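Long-range contacts in DegV family protein (Streptococcus agalactiae, PDB 3LUP), which binds a fatty acid, seen here as elaidic acid, and may take part in lipid transport or fatty acid metabolism: residues H23-Y27 with L79-Y84; W100-Q104 with A116-T120. All coordinates share one frame; numbering follows the deposited sequence.

Contact 1 (H23-Y27 with L79-Y84); sequences HEDVY and LEKEGY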
loop_
_atom_site.group_PDB
_atom_site.type_symbol
_atom_site.label_atom_id
_atom_site.label_comp_id
_atom_site.label_asym_id
_atom_site.label_seq_id
_atom_site.Cartn_x
_atom_site.Cartn_y
_atom_site.Cartn_z
ATOM N N HIS A 23 17.750 0.806 5.559
ATOM C CA HIS A 23 17.956 0.609 6.979
ATOM C C HIS A 23 18.267 -0.869 7.223
ATOM O O HIS A 23 17.730 -1.753 6.549
ATOM C CB HIS A 23 16.732 1.071 7.765
ATOM C CG HIS A 23 16.962 1.179 9.239
ATOM N ND1 HIS A 23 16.999 0.081 10.071
ATOM C CD2 HIS A 23 17.171 2.258 10.033
ATOM C CE1 HIS A 23 17.225 0.476 11.312
ATOM N NE2 HIS A 23 17.329 1.793 11.316
ATOM N N GLU A 24 19.152 -1.121 8.175
ATOM C CA GLU A 24 19.707 -2.454 8.372
ATOM C C GLU A 24 18.758 -3.408 9.106
ATOM O O GLU A 24 19.006 -4.611 9.156
ATOM C CB GLU A 24 21.038 -2.359 9.112
ATOM C CG GLU A 24 20.923 -1.730 10.495
ATOM C CD GLU A 24 22.237 -1.722 11.244
ATOM O OE1 GLU A 24 23.275 -1.392 10.628
ATOM O OE2 GLU A 24 22.229 -2.041 12.453
ATOM N N ASP A 25 17.687 -2.866 9.676
ATOM C CA ASP A 25 16.695 -3.673 10.372
ATOM C C ASP A 25 15.413 -3.825 9.561
ATOM O O ASP A 25 14.414 -4.358 10.053
ATOM C CB ASP A 25 16.394 -3.083 11.750
ATOM C CG ASP A 25 17.618 -3.066 12.666
ATOM O OD1 ASP A 25 18.458 -3.990 12.571
ATOM O OD2 ASP A 25 17.723 -2.128 13.495
ATOM N N VAL A 26 15.460 -3.373 8.312
ATOM C CA VAL A 26 14.296 -3.405 7.431
ATOM C C VAL A 26 14.462 -4.495 6.376
ATOM O O VAL A 26 15.439 -4.506 5.650
ATOM C CB VAL A 26 14.015 -2.006 6.790
ATOM C CG1 VAL A 26 12.896 -2.079 5.781
ATOM C CG2 VAL A 26 13.650 -0.993 7.862
ATOM N N TYR A 27 13.513 -5.428 6.321
ATOM C CA TYR A 27 13.540 -6.507 5.332
ATOM C C TYR A 27 12.305 -6.453 4.429
ATOM O O TYR A 27 11.179 -6.269 4.911
ATOM C CB TYR A 27 13.696 -7.859 6.029
ATOM C CG TYR A 27 14.940 -7.905 6.883
ATOM C CD1 TYR A 27 16.122 -8.464 6.395
ATOM C CD2 TYR A 27 14.947 -7.349 8.177
ATOM C CE1 TYR A 27 17.283 -8.487 7.174
ATOM C CE2 TYR A 27 16.099 -7.357 8.965
ATOM C CZ TYR A 27 17.264 -7.929 8.456
ATOM O OH TYR A 27 18.404 -7.952 9.230
ATOM N N LEU A 79 16.746 -14.166 11.083
ATOM C CA LEU A 79 16.703 -13.073 12.051
ATOM C C LEU A 79 16.960 -13.572 13.477
ATOM O O LEU A 79 17.715 -12.953 14.233
ATOM C CB LEU A 79 15.368 -12.314 11.951
ATOM C CG LEU A 79 15.128 -11.549 10.638
ATOM C CD1 LEU A 79 13.663 -11.260 10.404
ATOM C CD2 LEU A 79 15.913 -10.274 10.605
ATOM N N GLU A 80 16.347 -14.706 13.819
ATOM C CA GLU A 80 16.536 -15.352 15.116
ATOM C C GLU A 80 18.004 -15.624 15.406
ATOM O O GLU A 80 18.468 -15.361 16.514
ATOM C CB GLU A 80 15.732 -16.649 15.179
ATOM C CG GLU A 80 15.800 -17.442 16.489
ATOM C CD GLU A 80 14.882 -18.677 16.457
ATOM O OE1 GLU A 80 13.698 -18.555 16.028
ATOM O OE2 GLU A 80 15.340 -19.776 16.853
ATOM N N LYS A 81 18.730 -16.153 14.419
ATOM C CA LYS A 81 20.162 -16.415 14.598
ATOM C C LYS A 81 21.058 -15.193 14.349
ATOM O O LYS A 81 22.220 -15.176 14.727
ATOM C CB LYS A 81 20.628 -17.659 13.832
ATOM C CG LYS A 81 20.240 -17.742 12.380
ATOM C CD LYS A 81 20.296 -19.200 11.911
ATOM C CE LYS A 81 20.564 -19.281 10.414
ATOM N NZ LYS A 81 20.236 -20.617 9.819
ATOM N N GLU A 82 20.499 -14.156 13.747
ATOM C CA GLU A 82 21.222 -12.909 13.619
ATOM C C GLU A 82 21.115 -12.107 14.936
ATOM O O GLU A 82 21.687 -11.010 15.052
ATOM C CB GLU A 82 20.717 -12.131 12.396
ATOM C CG GLU A 82 21.823 -11.781 11.432
ATOM C CD GLU A 82 21.378 -11.679 9.972
ATOM O OE1 GLU A 82 20.367 -10.985 9.676
ATOM O OE2 GLU A 82 22.072 -12.283 9.113
ATOM N N GLY A 83 20.399 -12.665 15.923
ATOM C CA GLY A 83 20.247 -12.054 17.249
ATOM C C GLY A 83 19.055 -11.128 17.508
ATOM O O GLY A 83 18.937 -10.564 18.601
ATOM N N TYR A 84 18.163 -10.958 16.533
ATOM C CA TYR A 84 16.958 -10.151 16.738
ATOM C C TYR A 84 16.025 -10.774 17.773
ATOM O O TYR A 84 15.908 -11.992 17.838
ATOM C CB TYR A 84 16.194 -9.993 15.434
ATOM C CG TYR A 84 16.818 -9.063 14.429
ATOM C CD1 TYR A 84 16.442 -7.722 14.373
ATOM C CD2 TYR A 84 17.773 -9.529 13.511
ATOM C CE1 TYR A 84 16.999 -6.861 13.430
ATOM C CE2 TYR A 84 18.343 -8.682 12.570
ATOM C CZ TYR A 84 17.950 -7.353 12.536
ATOM O OH TYR A 84 18.498 -6.504 11.609
#

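Contact 2 (W100-Q104 with A116-T120); sequences WQNIQ and AFPDT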
loop_
_atom_site.group_PDB
_atom_site.type_symbol
_atom_site.label_atom_id
_atom_site.label_comp_id
_atom_site.label_asym_id
_atom_site.label_seq_id
_atom_site.Cartn_x
_atom_site.Cartn_y
_atom_site.Cartn_z
ATOM N N TRP A 100 -1.661 -11.926 4.348
ATOM C CA TRP A 100 -1.817 -11.684 5.777
ATOM C C TRP A 100 -2.410 -12.892 6.523
ATOM O O TRP A 100 -1.851 -13.359 7.517
ATOM C CB TRP A 100 -2.659 -10.443 6.022
ATOM C CG TRP A 100 -2.763 -10.151 7.463
ATOM C CD1 TRP A 100 -1.889 -9.421 8.216
ATOM C CD2 TRP A 100 -3.786 -10.606 8.357
ATOM N NE1 TRP A 100 -2.308 -9.391 9.524
ATOM C CE2 TRP A 100 -3.472 -10.104 9.636
ATOM C CE3 TRP A 100 -4.948 -11.381 8.197
ATOM C CZ2 TRP A 100 -4.271 -10.360 10.760
ATOM C CZ3 TRP A 100 -5.749 -11.636 9.317
ATOM C CH2 TRP A 100 -5.403 -11.130 10.577
ATOM N N GLN A 101 -3.539 -13.405 6.043
ATOM C CA GLN A 101 -4.138 -14.577 6.658
ATOM C C GLN A 101 -3.246 -15.804 6.543
ATOM O O GLN A 101 -3.200 -16.642 7.462
ATOM C CB GLN A 101 -5.499 -14.869 6.060
ATOM C CG GLN A 101 -6.361 -15.664 7.016
ATOM C CD GLN A 101 -7.852 -15.414 6.834
ATOM O OE1 GLN A 101 -8.622 -16.367 6.690
ATOM N NE2 GLN A 101 -8.270 -14.135 6.856
ATOM N N ASN A 102 -2.540 -15.901 5.418
ATOM C CA ASN A 102 -1.698 -17.058 5.141
ATOM C C ASN A 102 -0.420 -17.136 5.968
ATOM O O ASN A 102 0.090 -18.225 6.207
ATOM C CB ASN A 102 -1.393 -17.171 3.647
ATOM C CG ASN A 102 -2.518 -17.829 2.879
ATOM O OD1 ASN A 102 -3.042 -18.853 3.299
ATOM N ND2 ASN A 102 -2.901 -17.244 1.756
ATOM N N ILE A 103 0.089 -15.996 6.423
ATOM C CA ILE A 103 1.330 -15.987 7.201
ATOM C C ILE A 103 1.131 -16.164 8.697
ATOM O O ILE A 103 2.118 -16.294 9.411
ATOM C CB ILE A 103 2.168 -14.695 6.999
ATOM C CG1 ILE A 103 1.350 -13.460 7.348
ATOM C CG2 ILE A 103 2.676 -14.594 5.595
ATOM C CD1 ILE A 103 2.167 -12.245 7.465
ATOM N N GLN A 104 -0.122 -16.164 9.170
ATOM C CA GLN A 104 -0.422 -16.113 10.613
ATOM C C GLN A 104 0.092 -17.303 11.415
ATOM O O GLN A 104 0.491 -17.155 12.584
ATOM C CB GLN A 104 -1.921 -15.957 10.877
ATOM C CG GLN A 104 -2.530 -14.632 10.459
ATOM C CD GLN A 104 -1.737 -13.425 10.927
ATOM O OE1 GLN A 104 -1.639 -13.143 12.126
ATOM N NE2 GLN A 104 -1.169 -12.693 9.969
ATOM N N ALA A 116 4.695 -9.716 15.725
ATOM C CA ALA A 116 3.360 -9.189 15.465
ATOM C C ALA A 116 3.195 -8.858 13.991
ATOM O O ALA A 116 4.004 -8.114 13.414
ATOM C CB ALA A 116 3.069 -7.982 16.335
ATOM N N PHE A 117 2.161 -9.447 13.386
ATOM C CA PHE A 117 1.787 -9.171 12.007
ATOM C C PHE A 117 0.404 -8.510 11.958
ATOM O O PHE A 117 -0.546 -9.117 11.461
ATOM C CB PHE A 117 1.734 -10.456 11.170
ATOM C CG PHE A 117 3.069 -11.140 10.957
ATOM C CD1 PHE A 117 4.251 -10.415 10.828
ATOM C CD2 PHE A 117 3.128 -12.534 10.848
ATOM C CE1 PHE A 117 5.470 -11.072 10.633
ATOM C CE2 PHE A 117 4.338 -13.197 10.645
ATOM C CZ PHE A 117 5.506 -12.469 10.537
ATOM N N PRO A 118 0.280 -7.258 12.454
ATOM C CA PRO A 118 -1.057 -6.614 12.409
ATOM C C PRO A 118 -1.504 -6.330 10.970
ATOM O O PRO A 118 -0.665 -6.083 10.077
ATOM C CB PRO A 118 -0.847 -5.306 13.174
ATOM C CG PRO A 118 0.634 -4.993 12.971
ATOM C CD PRO A 118 1.345 -6.323 12.885
ATOM N N ASP A 119 -2.810 -6.393 10.735
ATOM C CA ASP A 119 -3.324 -6.135 9.405
ATOM C C ASP A 119 -3.231 -4.639 9.142
ATOM O O ASP A 119 -3.851 -3.826 9.835
ATOM C CB ASP A 119 -4.762 -6.644 9.270
ATOM C CG ASP A 119 -5.377 -6.347 7.897
ATOM O OD1 ASP A 119 -4.639 -6.049 6.920
ATOM O OD2 ASP A 119 -6.623 -6.424 7.803
ATOM N N THR A 120 -2.447 -4.277 8.136
ATOM C CA THR A 120 -2.207 -2.869 7.860
ATOM C C THR A 120 -3.395 -2.239 7.180
ATOM O O THR A 120 -3.568 -1.038 7.273
ATOM C CB THR A 120 -0.960 -2.637 7.003
ATOM O OG1 THR A 120 -1.167 -3.191 5.693
ATOM C CG2 THR A 120 0.255 -3.274 7.661
#

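Contact 1 (H23-Y27 with L79-Y84)
Tyr27, Tyr84 and Asp25 are joined by a chain of two hydrogen bonds: Tyr27 OH donates to Tyr84 OH at 2.8 Å, and Tyr84 OH in turn donates to Asp25 OD1 at 2.7 Å. The carboxylate is met on its anti lone pair, away from OD2, and stands nearly perpendicular to the Tyr84 ring, the two planes 87° apart. With CG beside its backbone N and anti to the carbonyl carbon (chi1 -73°), Tyr84 directs its phenol at both partners. The edge of Tyr27 is turned toward the face of Tyr84 in an offset edge-to-face pair, with centroids 6.0 Å apart and planes at 81°. Leu79 CD2 lies over one face of Tyr27, 3.4 Å from CE2. The contact thus ties the start of edge strand 26-29 of the parallel four-stranded sheet to the end of helix 69-81, where Gly83, at positive phi, closes a Schellman motif. Farther out, Asp25 lies in a type I turn from His23 to Val26, in which its N donates to His23 ND1 at 3.1 Å. Strand 6-11 holds Asp25 and Tyr27 through backbone bonds to Leu8 and Thr10. Lys5 makes a cation-pi contact with the Tyr84 ring.

Contact 2 (W100-Q104 with A116-T120)
Trp100 and Phe117 make the polar link between helix 99-103 and the loop that follows strand 114-116. The indole NE1 donates to Phe117 O at 2.6 Å, along a bent path with an N-H...O angle of 143°; the oxygen sits near the indole edge but 24° out of the ring plane. With CG of Trp100 anti to its own nitrogen (chi1 -177°), the ring reaches across to the loop, and Asp119 CB settles over the five-membered ring in a CH-pi contact, 3.9 Å from its centroid. On the opposite face lies Gln104 NE2, whose chain bends at chi2 and folds back to donate to Trp100 O at 2.6 Å. The indole is therefore covered on both faces as well as bonded at its edge. The tightly packed part is apolar: Ile103 CD1 rests over one face of Phe117, 3.5 Å from CD2, both residues are buried, and Leu69 and Leu72 of helix 69-81 touch Ile103 as well. The side of Trp100, Gln104 and Asp119 is more polar and more accessible to solvent, and Gln104 packs loosely there, its NE2 staying 3.9 Å from Phe117 CB. Asp119 turns its carboxylate to the backbone, where OD1 accepts from Ala94 N and Lys121 N. Strands 86-89 and 114-116 are parallel neighbours with helices 99-103 and 106-109 between them, a beta-alpha-beta unit, and the contact joins the first helix of that connection to the loop leaving the second strand.

How the contacts relate
Contacts 1 and 2 serve the same parallel sheet at its two outermost strands, 26-29 and 114-116. Helix 69-81 borders both: its end supplies one side of contact 1, whereas its start backs the buried apolar patch of contact 2. Both are partly buried, but contact 1 has exposed residues among those that touch and contact 2 has none; contact 1 also lies farther from the centre of the chain, about 23 Å against 14 Å between centres. Contact 1 relies on a hydrogen-bonded chain of two tyrosine hydroxyls and a carboxylate. Contact 2 adds CH-pi and apolar packing to its single cross-segment bond. The nearest atoms of contacts 1 and 2 are about 8 Å apart.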